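PDB 3DRF: oligopeptide-binding protein oppA from Lactococcus lactis, which binds oligopeptides in a voluminous cavity and serves as the receptor of the OppABCDF ABC transporter, which takes them up into the cell. Local coordinates for residues E233-P239 and N251-V257; Q379-N385 and Q432-I436. All coordinates share one frame. Where two conformers were deposited one is given. Residues are numbered along the deposited sequence.

Contact 1: E233-P239 and N251-V257; sequences ESIKYVP and NSITYEV
Tyr237 lies beside Ile253, CB to CB 4.1 Å, and the rim of its ring reaches Tyr255, its CE2 4.2 Å from Tyr255 CB. Extended strands 234-239 and 252-257 run antiparallel at 173°, axes 4.7 Å apart. Ser234 with Glu256 and Lys236 with Thr254 are non-hydrogen-bonded pairs, Ile235 with Tyr255 and Tyr237 with Ile253 hydrogen-bonded ones. Ile235 N to Tyr255 O and Tyr255 N to Ile235 O are both 2.9 Å; Tyr237 N to Ile253 O is 2.8 Å and Ile253 N to Tyr237 O 3.1 Å. Val257 N adds a bond to Glu233 O (3.0 Å); a water donates to Val257 O at 2.9 Å and weakly to Glu233 O at 3.4 Å. On the other edge, Glu233 and Ser234 form a classic beta bulge against strand 224-230. Ile235, Tyr237 and Ile253 take chi1 m on the apolar face; Tyr255 shares it, chi1 -145°, its ring led away from 233-239. Ser234, Lys236, Thr254 and Glu256 occupy the other, with Ser234 CB 3.8 Å from Glu256 CG. This is an antiparallel ladder inside a mixed sheet, strand 34-40 running parallel to 252-258. On the apolar face helix 57-62 touches Ile235 through Phe59 and accepts Tyr237's hydroxyl at Met62 O.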
ATOM      1  N   GLU A 233      17.658   6.283  -8.744  1.00 10.29           N
ATOM      2  CA  GLU A 233      18.114   5.167  -9.589  1.00 10.66           C
ATOM      3  C   GLU A 233      18.421   3.823  -8.924  1.00 10.34           C
ATOM      4  O   GLU A 233      17.933   2.817  -9.358  1.00 11.32           O
ATOM      5  CB  GLU A 233      19.388   5.623 -10.346  1.00 11.32           C
ATOM      6  CG  GLU A 233      19.211   6.816 -11.267  1.00 13.04           C
ATOM      7  CD  GLU A 233      20.501   7.157 -12.041  1.00 16.11           C
ATOM      8  OE1 GLU A 233      21.402   6.382 -12.050  1.00 17.64           O
ATOM      9  OE2 GLU A 233      20.494   8.235 -12.572  1.00 20.57           O
ATOM     10  N   SER A 234      19.277   3.818  -7.926  1.00 10.28           N
ATOM     11  CA  SER A 234      19.870   2.561  -7.475  1.00 10.03           C
ATOM     12  C   SER A 234      20.410   2.553  -6.052  1.00  9.58           C
ATOM     13  O   SER A 234      20.633   3.580  -5.451  1.00 10.00           O
ATOM     14  CB  SER A 234      21.036   2.191  -8.441  1.00 11.22           C
ATOM     15  OG  SER A 234      22.081   3.103  -8.292  1.00 12.85           O
ATOM     16  N   ILE A 235      20.625   1.348  -5.563  1.00  9.23           N
ATOM     17  CA  ILE A 235      21.274   1.084  -4.282  1.00  9.17           C
ATOM     18  C   ILE A 235      22.341  -0.017  -4.491  1.00  9.48           C
ATOM     19  O   ILE A 235      22.076  -1.005  -5.110  1.00  9.92           O
ATOM     20  CB  ILE A 235      20.280   0.478  -3.263  1.00  9.26           C
ATOM     21  CG1 ILE A 235      18.980   1.311  -3.141  1.00  8.71           C
ATOM     22  CG2 ILE A 235      20.961   0.276  -1.890  1.00  9.36           C
ATOM     23  CD1 ILE A 235      17.809   0.549  -2.506  1.00  9.81           C
ATOM     24  N   LYS A 236      23.521   0.190  -3.948  1.00  9.52           N
ATOM     25  CA  LYS A 236      24.552  -0.872  -3.832  1.00 10.51           C
ATOM     26  C   LYS A 236      24.555  -1.347  -2.398  1.00  9.61           C
ATOM     27  O   LYS A 236      24.890  -0.640  -1.484  1.00 10.30           O
ATOM     28  CB  LYS A 236      26.000  -0.428  -4.221  1.00 11.99           C
ATOM     29  CG  LYS A 236      26.960  -1.695  -4.370  1.00 15.31           C
ATOM     30  CD  LYS A 236      28.438  -1.412  -4.411  1.00 20.74           C
ATOM     31  CE  LYS A 236      29.260  -2.688  -4.101  1.00 22.99           C
ATOM     32  NZ  LYS A 236      30.519  -2.520  -3.311  1.00 24.61           N
ATOM     33  N   TYR A 237      24.199  -2.593  -2.239  1.00  8.91           N
ATOM     34  CA  TYR A 237      24.190  -3.233  -0.948  1.00  8.34           C
ATOM     35  C   TYR A 237      25.442  -4.117  -0.698  1.00  8.69           C
ATOM     36  O   TYR A 237      25.886  -4.871  -1.588  1.00  8.55           O
ATOM     37  CB  TYR A 237      22.995  -4.145  -0.893  1.00  8.28           C
ATOM     38  CG  TYR A 237      21.625  -3.520  -0.671  1.00  6.91           C
ATOM     39  CD1 TYR A 237      21.283  -3.014   0.579  1.00  6.48           C
ATOM     40  CD2 TYR A 237      20.645  -3.551  -1.647  1.00  6.71           C
ATOM     41  CE1 TYR A 237      19.966  -2.517   0.823  1.00  6.15           C
ATOM     42  CE2 TYR A 237      19.368  -3.053  -1.404  1.00  6.99           C
ATOM     43  CZ  TYR A 237      19.055  -2.546  -0.174  1.00  6.63           C
ATOM     44  OH  TYR A 237      17.808  -2.109   0.139  1.00  7.87           O
ATOM     45  N   VAL A 238      25.986  -4.030   0.516  1.00  9.12           N
ATOM     46  CA  VAL A 238      27.071  -4.917   0.970  1.00  9.95           C
ATOM     47  C   VAL A 238      26.646  -5.508   2.297  1.00  9.65           C
ATOM     48  O   VAL A 238      25.721  -4.980   2.913  1.00  8.91           O
ATOM     49  CB  VAL A 238      28.442  -4.128   1.140  1.00 10.33           C
ATOM     50  CG1 VAL A 238      28.794  -3.491  -0.214  1.00 12.00           C
ATOM     51  CG2 VAL A 238      28.321  -3.066   2.238  1.00 11.07           C
ATOM     52  N   PRO A 239      27.276  -6.570   2.782  1.00  9.70           N
ATOM     53  CA  PRO A 239      26.792  -7.150   4.037  1.00 10.01           C
ATOM     54  C   PRO A 239      26.933  -6.160   5.203  1.00  9.85           C
ATOM     55  O   PRO A 239      27.853  -5.383   5.259  1.00 10.24           O
ATOM     56  CB  PRO A 239      27.750  -8.325   4.239  1.00 10.33           C
ATOM     57  CG  PRO A 239      28.092  -8.765   2.805  1.00 10.71           C
ATOM     58  CD  PRO A 239      28.302  -7.429   2.124  1.00 10.20           C
ATOM     59  N   ASN A 251      28.396 -11.501  -1.757  1.00 12.24           N
ATOM     60  CA  ASN A 251      29.257 -10.349  -1.569  1.00 12.37           C
ATOM     61  C   ASN A 251      28.540  -9.024  -1.760  1.00 11.88           C
ATOM     62  O   ASN A 251      28.838  -8.111  -1.057  1.00 11.92           O
ATOM     63  CB  ASN A 251      30.472 -10.452  -2.516  1.00 12.55           C
ATOM     64  CG  ASN A 251      31.478  -9.329  -2.320  1.00 13.05           C
ATOM     65  OD1 ASN A 251      32.074  -9.207  -1.293  1.00 14.15           O
ATOM     66  ND2 ASN A 251      31.597  -8.515  -3.293  1.00 13.14           N
ATOM     67  N   SER A 252      27.631  -8.914  -2.728  1.00 11.03           N
ATOM     68  CA  SER A 252      26.932  -7.641  -2.923  1.00 10.92           C
ATOM     69  C   SER A 252      25.624  -7.890  -3.648  1.00 10.10           C
ATOM     70  O   SER A 252      25.435  -8.913  -4.231  1.00  9.99           O
ATOM     71  CB  SER A 252      27.778  -6.641  -3.696  1.00 11.20           C
ATOM     72  OG  SER A 252      27.805  -6.949  -5.078  1.00 13.15           O
ATOM     73  N   ILE A 253      24.754  -6.903  -3.571  1.00  9.55           N
ATOM     74  CA  ILE A 253      23.540  -6.814  -4.376  1.00  9.53           C
ATOM     75  C   ILE A 253      23.382  -5.413  -4.921  1.00  9.89           C
ATOM     76  O   ILE A 253      23.452  -4.508  -4.155  1.00 10.83           O
ATOM     77  CB  ILE A 253      22.243  -7.141  -3.541  1.00  9.04           C
ATOM     78  CG1 ILE A 253      22.317  -8.518  -2.896  1.00  9.49           C
ATOM     79  CG2 ILE A 253      20.959  -7.002  -4.464  1.00 10.44           C
ATOM     80  CD1 ILE A 253      21.287  -8.768  -1.732  1.00 12.25           C
ATOM     81  N   THR A 254      23.152  -5.249  -6.213  1.00  9.95           N
ATOM     82  CA  THR A 254      22.788  -3.949  -6.756  1.00 11.00           C
ATOM     83  C   THR A 254      21.267  -4.015  -7.015  1.00 10.86           C
ATOM     84  O   THR A 254      20.723  -5.028  -7.440  1.00 12.18           O
ATOM     85  CB  THR A 254      23.597  -3.622  -8.016  1.00 12.12           C
ATOM     86  OG1 THR A 254      23.306  -4.602  -9.024  1.00 16.54           O
ATOM     87  CG2 THR A 254      25.068  -3.627  -7.655  1.00 13.16           C
ATOM     88  N   TYR A 255      20.584  -2.942  -6.702  1.00  9.68           N
ATOM     89  CA  TYR A 255      19.123  -2.902  -6.865  1.00  9.01           C
ATOM     90  C   TYR A 255      18.795  -1.597  -7.584  1.00  9.71           C
ATOM     91  O   TYR A 255      19.105  -0.561  -7.077  1.00 10.29           O
ATOM     92  CB  TYR A 255      18.419  -3.002  -5.494  1.00  8.88           C
ATOM     93  CG  TYR A 255      17.089  -3.771  -5.471  1.00  9.23           C
ATOM     94  CD1 TYR A 255      16.165  -3.655  -6.472  1.00  8.27           C
ATOM     95  CD2 TYR A 255      16.791  -4.595  -4.446  1.00  8.73           C
ATOM     96  CE1 TYR A 255      14.969  -4.339  -6.426  1.00  8.04           C
ATOM     97  CE2 TYR A 255      15.600  -5.290  -4.401  1.00  8.55           C
ATOM     98  CZ  TYR A 255      14.708  -5.157  -5.405  1.00  8.85           C
ATOM     99  OH  TYR A 255      13.551  -5.876  -5.387  1.00  9.83           O
ATOM    100  N   GLU A 256      18.221  -1.697  -8.784  1.00  9.68           N
ATOM    101  CA  GLU A 256      18.044  -0.568  -9.692  1.00 10.42           C
ATOM    102  C   GLU A 256      16.604  -0.442 -10.147  1.00  9.75           C
ATOM    103  O   GLU A 256      15.972  -1.446 -10.322  1.00 11.39           O
ATOM    104  CB  GLU A 256      18.968  -0.711 -10.957  1.00 11.56           C
ATOM    105  CG  GLU A 256      20.454  -0.877 -10.668  1.00 14.16           C
ATOM    106  CD  GLU A 256      21.292  -0.838 -11.933  1.00 16.40           C
ATOM    107  OE1 GLU A 256      20.818  -0.964 -13.048  1.00 16.70           O
ATOM    108  OE2 GLU A 256      22.469  -0.666 -11.726  1.00 20.85           O
ATOM    109  N   VAL A 257      16.141   0.680 -10.579  0.50  9.64           N
ATOM    110  CA  VAL A 257      14.879   0.730 -11.318  0.50  9.38           C
ATOM    111  C   VAL A 257      15.167   0.462 -12.796  0.50  9.45           C
ATOM    112  O   VAL A 257      16.279   0.695 -13.281  0.50  9.19           O
ATOM    113  CB  VAL A 257      14.060   2.044 -11.119  0.50  9.50           C
ATOM    114  CG1 VAL A 257      13.515   2.130  -9.683  0.50  9.10           C
ATOM    115  CG2 VAL A 257      14.873   3.273 -11.498  0.50 10.24           C
TER
HETATM  116  O   HOH W   1      18.118   2.821 -12.735  1.00 19.17           O

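Contact 2: Q379-N385 and Q432-I436; sequences QDLDKAN and QWKKI
Apolar packing joins the start of helix 381-390 to the C-terminal end of helix 422-435. Ile436 (chi1 p, chi2 t) points its CB toward the first helix, and its CG2 lies 3.7 Å from both Leu381 CD2 and Ala384 CB. Leu381, m then t, also brings CD1 to 3.9 Å from Lys435 CD. The backbones come nearest at Asn385 and Ile436, CA to CA 5.5 Å. Helix 330-339 borders this cluster, Ala339 touching Leu381 and Ile436 and Ala335 touching Ala384.

Within the segments, Asp380 is the N-cap of its helix, its OD1 accepting from Lys383 N at 3.0 Å, and Lys435 NZ bonds Gln432 OE1 at 2.8 Å. Asn385 OD1 sits 3.2 Å from Ile436 CA, and a third party ties the segments there: Arg402 bonds both Asn385 OD1 and Ile436 O. Contact between the helix ends is thus mainly a hydrophobic fit of Leu381, Ala384 and Ile436, with the arginine bridging its polar margin.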
ATOM      1  N   GLN A 379     -19.700  -6.068 -17.043  1.00  9.58           N
ATOM      2  CA  GLN A 379     -20.188  -4.844 -17.675  1.00  9.52           C
ATOM      3  C   GLN A 379     -21.726  -4.911 -17.786  1.00  9.48           C
ATOM      4  O   GLN A 379     -22.249  -5.931 -18.107  1.00 10.59           O
ATOM      5  CB  GLN A 379     -19.566  -4.653 -19.070  1.00  9.52           C
ATOM      6  CG  GLN A 379     -19.954  -3.269 -19.671  1.00  9.26           C
ATOM      7  CD  GLN A 379     -19.335  -3.030 -21.061  1.00  9.66           C
ATOM      8  OE1 GLN A 379     -18.935  -1.960 -21.383  1.00 12.34           O
ATOM      9  NE2 GLN A 379     -19.321  -4.043 -21.853  1.00 10.19           N
ATOM     10  N   ASP A 380     -22.392  -3.818 -17.471  1.00  9.87           N
ATOM     11  CA  ASP A 380     -23.862  -3.732 -17.644  1.00  9.97           C
ATOM     12  C   ASP A 380     -24.218  -2.312 -18.100  1.00  9.67           C
ATOM     13  O   ASP A 380     -24.639  -1.487 -17.351  1.00  9.27           O
ATOM     14  CB  ASP A 380     -24.594  -4.162 -16.365  1.00 10.19           C
ATOM     15  CG  ASP A 380     -26.063  -4.454 -16.609  1.00 12.01           C
ATOM     16  OD1 ASP A 380     -26.561  -4.024 -17.619  1.00 11.92           O
ATOM     17  OD2 ASP A 380     -26.606  -5.132 -15.766  1.00 13.47           O
ATOM     18  N   LEU A 381     -24.094  -2.094 -19.391  1.00 10.29           N
ATOM     19  CA  LEU A 381     -24.397  -0.791 -19.992  1.00 10.60           C
ATOM     20  C   LEU A 381     -25.897  -0.448 -19.888  1.00 10.86           C
ATOM     21  O   LEU A 381     -26.247   0.631 -19.655  1.00 10.81           O
ATOM     22  CB  LEU A 381     -23.956  -0.743 -21.476  1.00 10.42           C
ATOM     23  CG  LEU A 381     -22.428  -0.775 -21.651  1.00 10.98           C
ATOM     24  CD1 LEU A 381     -22.147  -1.074 -23.143  1.00 13.13           C
ATOM     25  CD2 LEU A 381     -21.831   0.576 -21.309  1.00 11.54           C
ATOM     26  N   ASP A 382     -26.753  -1.450 -20.015  1.00 11.29           N
ATOM     27  CA  ASP A 382     -28.181  -1.199 -19.893  1.00 11.83           C
ATOM     28  C   ASP A 382     -28.542  -0.703 -18.478  1.00 11.35           C
ATOM     29  O   ASP A 382     -29.291   0.202 -18.323  1.00 11.62           O
ATOM     30  CB  ASP A 382     -29.038  -2.455 -20.223  1.00 13.05           C
ATOM     31  CG  ASP A 382     -28.963  -2.890 -21.681  1.00 15.49           C
ATOM     32  OD1 ASP A 382     -28.436  -2.184 -22.481  1.00 18.07           O
ATOM     33  OD2 ASP A 382     -29.413  -3.975 -21.912  1.00 19.39           O
ATOM     34  N   LYS A 383     -27.991  -1.358 -17.459  1.00 10.96           N
ATOM     35  CA  LYS A 383     -28.231  -0.914 -16.065  1.00 10.75           C
ATOM     36  C   LYS A 383     -27.698   0.495 -15.796  1.00 10.28           C
ATOM     37  O   LYS A 383     -28.320   1.262 -15.182  1.00  9.92           O
ATOM     38  CB  LYS A 383     -27.629  -1.929 -15.070  1.00 11.55           C
ATOM     39  CG  LYS A 383     -27.875  -1.573 -13.607  1.00 13.06           C
ATOM     40  CD  LYS A 383     -27.527  -2.758 -12.692  1.00 15.68           C
ATOM     41  CE  LYS A 383     -27.965  -2.427 -11.293  1.00 18.22           C
ATOM     42  NZ  LYS A 383     -27.736  -3.487 -10.281  1.00 21.15           N
ATOM     43  N   ALA A 384     -26.504   0.775 -16.300  1.00  9.25           N
ATOM     44  CA  ALA A 384     -25.921   2.092 -16.170  1.00  9.40           C
ATOM     45  C   ALA A 384     -26.806   3.175 -16.764  1.00  9.45           C
ATOM     46  O   ALA A 384     -27.086   4.120 -16.127  1.00  9.51           O
ATOM     47  CB  ALA A 384     -24.539   2.105 -16.837  1.00  9.27           C
ATOM     48  N   ASN A 385     -27.237   2.980 -18.009  1.00 10.06           N
ATOM     49  CA  ASN A 385     -28.154   3.939 -18.659  1.00 10.48           C
ATOM     50  C   ASN A 385     -29.496   4.097 -17.887  1.00 10.87           C
ATOM     51  O   ASN A 385     -29.961   5.181 -17.742  1.00 11.61           O
ATOM     52  CB  ASN A 385     -28.373   3.538 -20.157  1.00 10.52           C
ATOM     53  CG  ASN A 385     -27.209   3.975 -21.074  1.00 11.19           C
ATOM     54  OD1 ASN A 385     -26.826   5.072 -21.097  1.00 10.91           O
ATOM     55  ND2 ASN A 385     -26.740   3.046 -21.861  1.00 13.10           N
ATOM     56  N   GLN A 432     -16.312   3.655 -23.212  1.00  8.41           N
ATOM     57  CA  GLN A 432     -17.463   3.037 -22.550  1.00  8.35           C
ATOM     58  C   GLN A 432     -18.348   4.105 -21.859  1.00  8.37           C
ATOM     59  O   GLN A 432     -19.546   4.036 -21.916  1.00  8.47           O
ATOM     60  CB  GLN A 432     -17.032   1.958 -21.512  1.00  8.53           C
ATOM     61  CG  GLN A 432     -16.076   0.873 -22.034  1.00  8.99           C
ATOM     62  CD  GLN A 432     -16.535   0.239 -23.356  1.00  9.49           C
ATOM     63  OE1 GLN A 432     -17.621  -0.231 -23.470  1.00 10.00           O
ATOM     64  NE2 GLN A 432     -15.663   0.256 -24.311  1.00 11.43           N
ATOM     65  N   TRP A 433     -17.724   5.087 -21.240  1.00  7.79           N
ATOM     66  CA  TRP A 433     -18.465   6.136 -20.575  1.00  8.24           C
ATOM     67  C   TRP A 433     -19.275   7.010 -21.573  1.00  8.51           C
ATOM     68  O   TRP A 433     -20.349   7.401 -21.281  1.00  8.43           O
ATOM     69  CB  TRP A 433     -17.462   6.932 -19.697  1.00  8.01           C
ATOM     70  CG  TRP A 433     -17.045   6.096 -18.466  1.00  8.27           C
ATOM     71  CD1 TRP A 433     -17.797   5.214 -17.827  1.00  8.26           C
ATOM     72  CD2 TRP A 433     -15.760   6.054 -17.847  1.00  6.89           C
ATOM     73  NE1 TRP A 433     -17.112   4.628 -16.799  1.00  7.15           N
ATOM     74  CE2 TRP A 433     -15.847   5.133 -16.789  1.00  7.26           C
ATOM     75  CE3 TRP A 433     -14.568   6.732 -18.055  1.00  6.94           C
ATOM     76  CZ2 TRP A 433     -14.772   4.860 -15.931  1.00  7.45           C
ATOM     77  CZ3 TRP A 433     -13.460   6.449 -17.200  1.00  6.95           C
ATOM     78  CH2 TRP A 433     -13.573   5.503 -16.166  1.00  7.00           C
ATOM     79  N   LYS A 434     -18.710   7.224 -22.746  1.00  8.81           N
ATOM     80  CA  LYS A 434     -19.460   7.906 -23.814  1.00  9.54           C
ATOM     81  C   LYS A 434     -20.739   7.114 -24.180  1.00  9.52           C
ATOM     82  O   LYS A 434     -21.751   7.712 -24.422  1.00  9.88           O
ATOM     83  CB  LYS A 434     -18.545   8.132 -25.008  1.00  9.99           C
ATOM     84  CG  LYS A 434     -19.251   8.856 -26.190  1.00 11.83           C
ATOM     85  CD  LYS A 434     -18.236   9.174 -27.280  1.00 14.25           C
ATOM     86  CE  LYS A 434     -18.851  10.015 -28.448  1.00 16.38           C
ATOM     87  NZ  LYS A 434     -17.909  10.038 -29.614  1.00 19.96           N
ATOM     88  N   LYS A 435     -20.661   5.790 -24.197  1.00 10.14           N
ATOM     89  CA  LYS A 435     -21.858   4.954 -24.444  1.00 10.98           C
ATOM     90  C   LYS A 435     -22.979   5.214 -23.451  1.00 10.81           C
ATOM     91  O   LYS A 435     -24.124   5.023 -23.787  1.00 13.11           O
ATOM     92  CB  LYS A 435     -21.547   3.444 -24.442  1.00 11.12           C
ATOM     93  CG  LYS A 435     -20.524   2.969 -25.496  1.00 11.76           C
ATOM     94  CD  LYS A 435     -20.182   1.471 -25.264  1.00 11.87           C
ATOM     95  CE  LYS A 435     -19.140   0.978 -26.219  1.00 12.07           C
ATOM     96  NZ  LYS A 435     -18.901  -0.421 -25.979  1.00 12.70           N
ATOM     97  N   ILE A 436     -22.658   5.631 -22.241  1.00 10.04           N
ATOM     98  CA  ILE A 436     -23.715   5.948 -21.236  1.00  9.60           C
ATOM     99  C   ILE A 436     -23.947   7.446 -21.036  1.00  9.04           C
ATOM    100  O   ILE A 436     -24.570   7.836 -20.131  1.00  9.58           O
ATOM    101  CB  ILE A 436     -23.487   5.258 -19.851  1.00  9.43           C
ATOM    102  CG1 ILE A 436     -22.175   5.764 -19.207  1.00  9.43           C
ATOM    103  CG2 ILE A 436     -23.496   3.654 -20.006  1.00 10.66           C
ATOM    104  CD1 ILE A 436     -22.053   5.467 -17.701  1.00 10.48           C
TER

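How the contacts relate
The two contacts illustrate how a single solute-binding protein builds distant regions by different means: contact 1 relies on a backbone ladder between strands, contact 2 on side-chain packing between helix ends. They follow in series along the chain, the first closing before the second opens, and lie on opposite sides of its centre. Their centres are 49 Å apart and their nearest atoms about 28 Å, so neither touches the other. Contact 1 is about 23 Å from the chain's centre and contact 2 about 31 Å, centre to centre. Both belong to the framework of a Venus fly-trap receptor, captured here closed around an endogenous peptide.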